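Local coordinates for protein phycocyanobilin lyase subunit alpha (Nostoc sp. PCC 7120, PDB 5N3U) that associates with CpcF to form a lyase and is probably required for attaching the bilin chromophore to the phycocyanin alpha subunit, the CpcA gene product, at residues N95-P100 with E106-S111. Residues are numbered along the deposited sequence; the frame is centred on the assembly and turned at random.
Sequences NCLECP and EAAAQS
Cys-96 and Ala-108 meet methylene to methyl, CB to CB at 3.6 Å. Each CA-CB bond points toward the other segment, and the two CA atoms are 6.1 Å apart. The sulfur of Cys-96 takes no part in this touch. Its chi1 of -77° sets SG beside the backbone N, and the side chain also packs on Leu-59 and Val-104.

Leu-97 reaches across with one branch. CG is anti to the carbonyl carbon and beside the backbone N (chi1 -58°), and CD2 is the methyl that meets Ala-108 and Ala-109. CD2 lies 4.0 Å from Ala-108 CB and 4.0 Å from Ala-109 CB. It also comes within 3.8 Å of Ala-109 N, so it rests against the backbone between the two alanines. The Ala-108 methyl thus meets both Cys-96 and Leu-97.

Cys-96 and Leu-97 are the first two residues of a type I beta turn that ends at Cys-99, with Cys-99 N hydrogen-bonded to Cys-96 O at 3.0 Å. The contact joins the C-terminal part of helix 90-96 and the turn there to the next helix of the HEAT-repeat region. Leu-97 also touches Ala-123 and Leu-124 of helix 121-126. No hydrogen bond links the segments. Buried apolar packing joins them, and the single methyls of Ala-108 and Ala-109 are consistent with the close approach of the backbones.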
ATOM      1  N   ASN A  95     -19.798  25.109 -13.612  1.00 19.51           N
ATOM      2  CA  ASN A  95     -19.646  25.143 -15.049  1.00 23.01           C
ATOM      3  C   ASN A  95     -19.314  23.794 -15.671  1.00 22.37           C
ATOM      4  O   ASN A  95     -19.747  23.456 -16.749  1.00 21.46           O
ATOM      5  CB  ASN A  95     -18.460  26.054 -15.419  1.00 25.82           C
ATOM      6  CG  ASN A  95     -18.772  27.519 -15.313  1.00 36.52           C
ATOM      7  OD1 ASN A  95     -19.926  27.921 -15.238  1.00 34.63           O
ATOM      8  ND2 ASN A  95     -17.726  28.332 -15.304  1.00 36.92           N
ATOM      9  N   CYS A  96     -18.517  23.020 -14.961  1.00 20.47           N
ATOM     10  CA  CYS A  96     -18.105  21.695 -15.421  1.00 22.92           C
ATOM     11  C   CYS A  96     -19.294  20.703 -15.523  1.00 21.08           C
ATOM     12  O   CYS A  96     -19.213  19.698 -16.225  1.00 22.46           O
ATOM     13  CB  CYS A  96     -17.117  21.114 -14.421  1.00 22.01           C
ATOM     14  SG  CYS A  96     -15.461  21.839 -14.608  1.00 29.32           S
ATOM     15  N   LEU A  97     -20.363  20.967 -14.792  1.00 19.57           N
ATOM     16  CA  LEU A  97     -21.601  20.203 -14.918  1.00 19.55           C
ATOM     17  C   LEU A  97     -22.245  20.309 -16.291  1.00 22.55           C
ATOM     18  O   LEU A  97     -23.110  19.479 -16.619  1.00 24.38           O
ATOM     19  CB  LEU A  97     -22.607  20.506 -13.817  1.00 21.20           C
ATOM     20  CG  LEU A  97     -22.171  20.281 -12.404  1.00 21.41           C
ATOM     21  CD1 LEU A  97     -23.288  20.798 -11.471  1.00 24.68           C
ATOM     22  CD2 LEU A  97     -21.919  18.764 -12.163  1.00 22.83           C
ATOM     23  N   GLU A  98     -21.817  21.214 -17.142  1.00 22.79           N
ATOM     24  CA  GLU A  98     -22.303  21.231 -18.522  1.00 25.25           C
ATOM     25  C   GLU A  98     -21.195  20.875 -19.486  1.00 27.06           C
ATOM     26  O   GLU A  98     -21.412  20.955 -20.710  1.00 28.88           O
ATOM     27  CB  GLU A  98     -22.864  22.635 -18.919  1.00 30.59           C
ATOM     28  CG  GLU A  98     -24.249  22.956 -18.320  1.00 35.17           C
ATOM     29  CD  GLU A  98     -25.395  21.982 -18.699  1.00 46.07           C
ATOM     30  OE1 GLU A  98     -25.800  21.949 -19.900  1.00 42.76           O
ATOM     31  OE2 GLU A  98     -25.916  21.234 -17.779  1.00 51.32           O
ATOM     32  N   CYS A  99     -20.070  20.360 -18.995  1.00 23.40           N
ATOM     33  CA  CYS A  99     -18.998  19.935 -19.872  1.00 21.75           C
ATOM     34  C   CYS A  99     -19.477  18.741 -20.700  1.00 25.33           C
ATOM     35  O   CYS A  99     -20.117  17.817 -20.158  1.00 20.53           O
ATOM     36  CB  CYS A  99     -17.770  19.476 -19.066  1.00 23.42           C
ATOM     37  SG  CYS A  99     -16.316  19.108 -20.168  1.00 26.94           S
ATOM     38  N   PRO A 100     -19.108  18.696 -22.004  1.00 22.05           N
ATOM     39  CA  PRO A 100     -19.492  17.551 -22.749  1.00 24.53           C
ATOM     40  C   PRO A 100     -18.876  16.249 -22.334  1.00 23.91           C
ATOM     41  O   PRO A 100     -19.486  15.218 -22.606  1.00 22.37           O
ATOM     42  CB  PRO A 100     -19.037  17.857 -24.213  1.00 27.45           C
ATOM     43  CG  PRO A 100     -18.797  19.269 -24.258  1.00 30.35           C
ATOM     44  CD  PRO A 100     -18.465  19.732 -22.869  1.00 26.03           C
ATOM     45  N   GLU A 106     -18.922  14.122 -13.912  1.00 17.17           N
ATOM     46  CA  GLU A 106     -18.886  13.186 -12.755  1.00 18.58           C
ATOM     47  C   GLU A 106     -17.964  13.695 -11.666  1.00 18.59           C
ATOM     48  O   GLU A 106     -18.289  13.725 -10.496  1.00 19.88           O
ATOM     49  CB  GLU A 106     -18.420  11.787 -13.206  1.00 21.50           C
ATOM     50  CG  GLU A 106     -18.624  10.761 -12.110  1.00 23.52           C
ATOM     51  CD  GLU A 106     -18.345   9.344 -12.582  1.00 34.28           C
ATOM     52  OE1 GLU A 106     -17.229   9.106 -13.138  1.00 33.98           O
ATOM     53  OE2 GLU A 106     -19.276   8.503 -12.437  1.00 41.19           O
ATOM     54  N   ALA A 107     -16.754  14.062 -12.061  1.00 16.25           N
ATOM     55  CA  ALA A 107     -15.790  14.579 -11.128  1.00 16.28           C
ATOM     56  C   ALA A 107     -16.278  15.830 -10.441  1.00 16.14           C
ATOM     57  O   ALA A 107     -16.112  15.966  -9.245  1.00 15.50           O
ATOM     58  CB  ALA A 107     -14.485  14.896 -11.868  1.00 17.07           C
ATOM     59  N   ALA A 108     -16.955  16.693 -11.191  1.00 16.16           N
ATOM     60  CA  ALA A 108     -17.487  17.946 -10.633  1.00 17.54           C
ATOM     61  C   ALA A 108     -18.597  17.715  -9.654  1.00 17.42           C
ATOM     62  O   ALA A 108     -18.649  18.280  -8.569  1.00 19.18           O
ATOM     63  CB  ALA A 108     -17.990  18.886 -11.733  1.00 18.31           C
ATOM     64  N   ALA A 109     -19.499  16.844 -10.006  1.00 16.45           N
ATOM     65  CA  ALA A 109     -20.568  16.487  -9.089  1.00 15.20           C
ATOM     66  C   ALA A 109     -20.038  15.847  -7.821  1.00 16.71           C
ATOM     67  O   ALA A 109     -20.552  16.162  -6.750  1.00 18.52           O
ATOM     68  CB  ALA A 109     -21.548  15.565  -9.776  1.00 16.40           C
ATOM     69  N   GLN A 110     -19.028  14.983  -7.922  1.00 17.53           N
ATOM     70  CA  GLN A 110     -18.449  14.394  -6.707  1.00 20.18           C
ATOM     71  C   GLN A 110     -17.797  15.484  -5.832  1.00 20.60           C
ATOM     72  O   GLN A 110     -17.995  15.525  -4.593  1.00 17.76           O
ATOM     73  CB  GLN A 110     -17.389  13.355  -7.052  1.00 21.16           C
ATOM     74  CG  GLN A 110     -17.966  12.102  -7.642  1.00 27.05           C
ATOM     75  CD  GLN A 110     -16.892  11.215  -8.350  1.00 30.47           C
ATOM     76  OE1 GLN A 110     -15.765  11.650  -8.674  1.00 30.02           O
ATOM     77  NE2 GLN A 110     -17.289   9.981  -8.658  1.00 32.06           N
ATOM     78  N   SER A 111     -17.089  16.408  -6.475  1.00 16.18           N
ATOM     79  CA  SER A 111     -16.473  17.481  -5.685  1.00 17.07           C
ATOM     80  C   SER A 111     -17.494  18.444  -5.087  1.00 17.81           C
ATOM     81  O   SER A 111     -17.341  18.853  -3.978  1.00 19.76           O
ATOM     82  CB  SER A 111     -15.473  18.200  -6.595  1.00 18.01           C
ATOM     83  OG  SER A 111     -14.413  17.290  -6.808  1.00 17.53           O
TER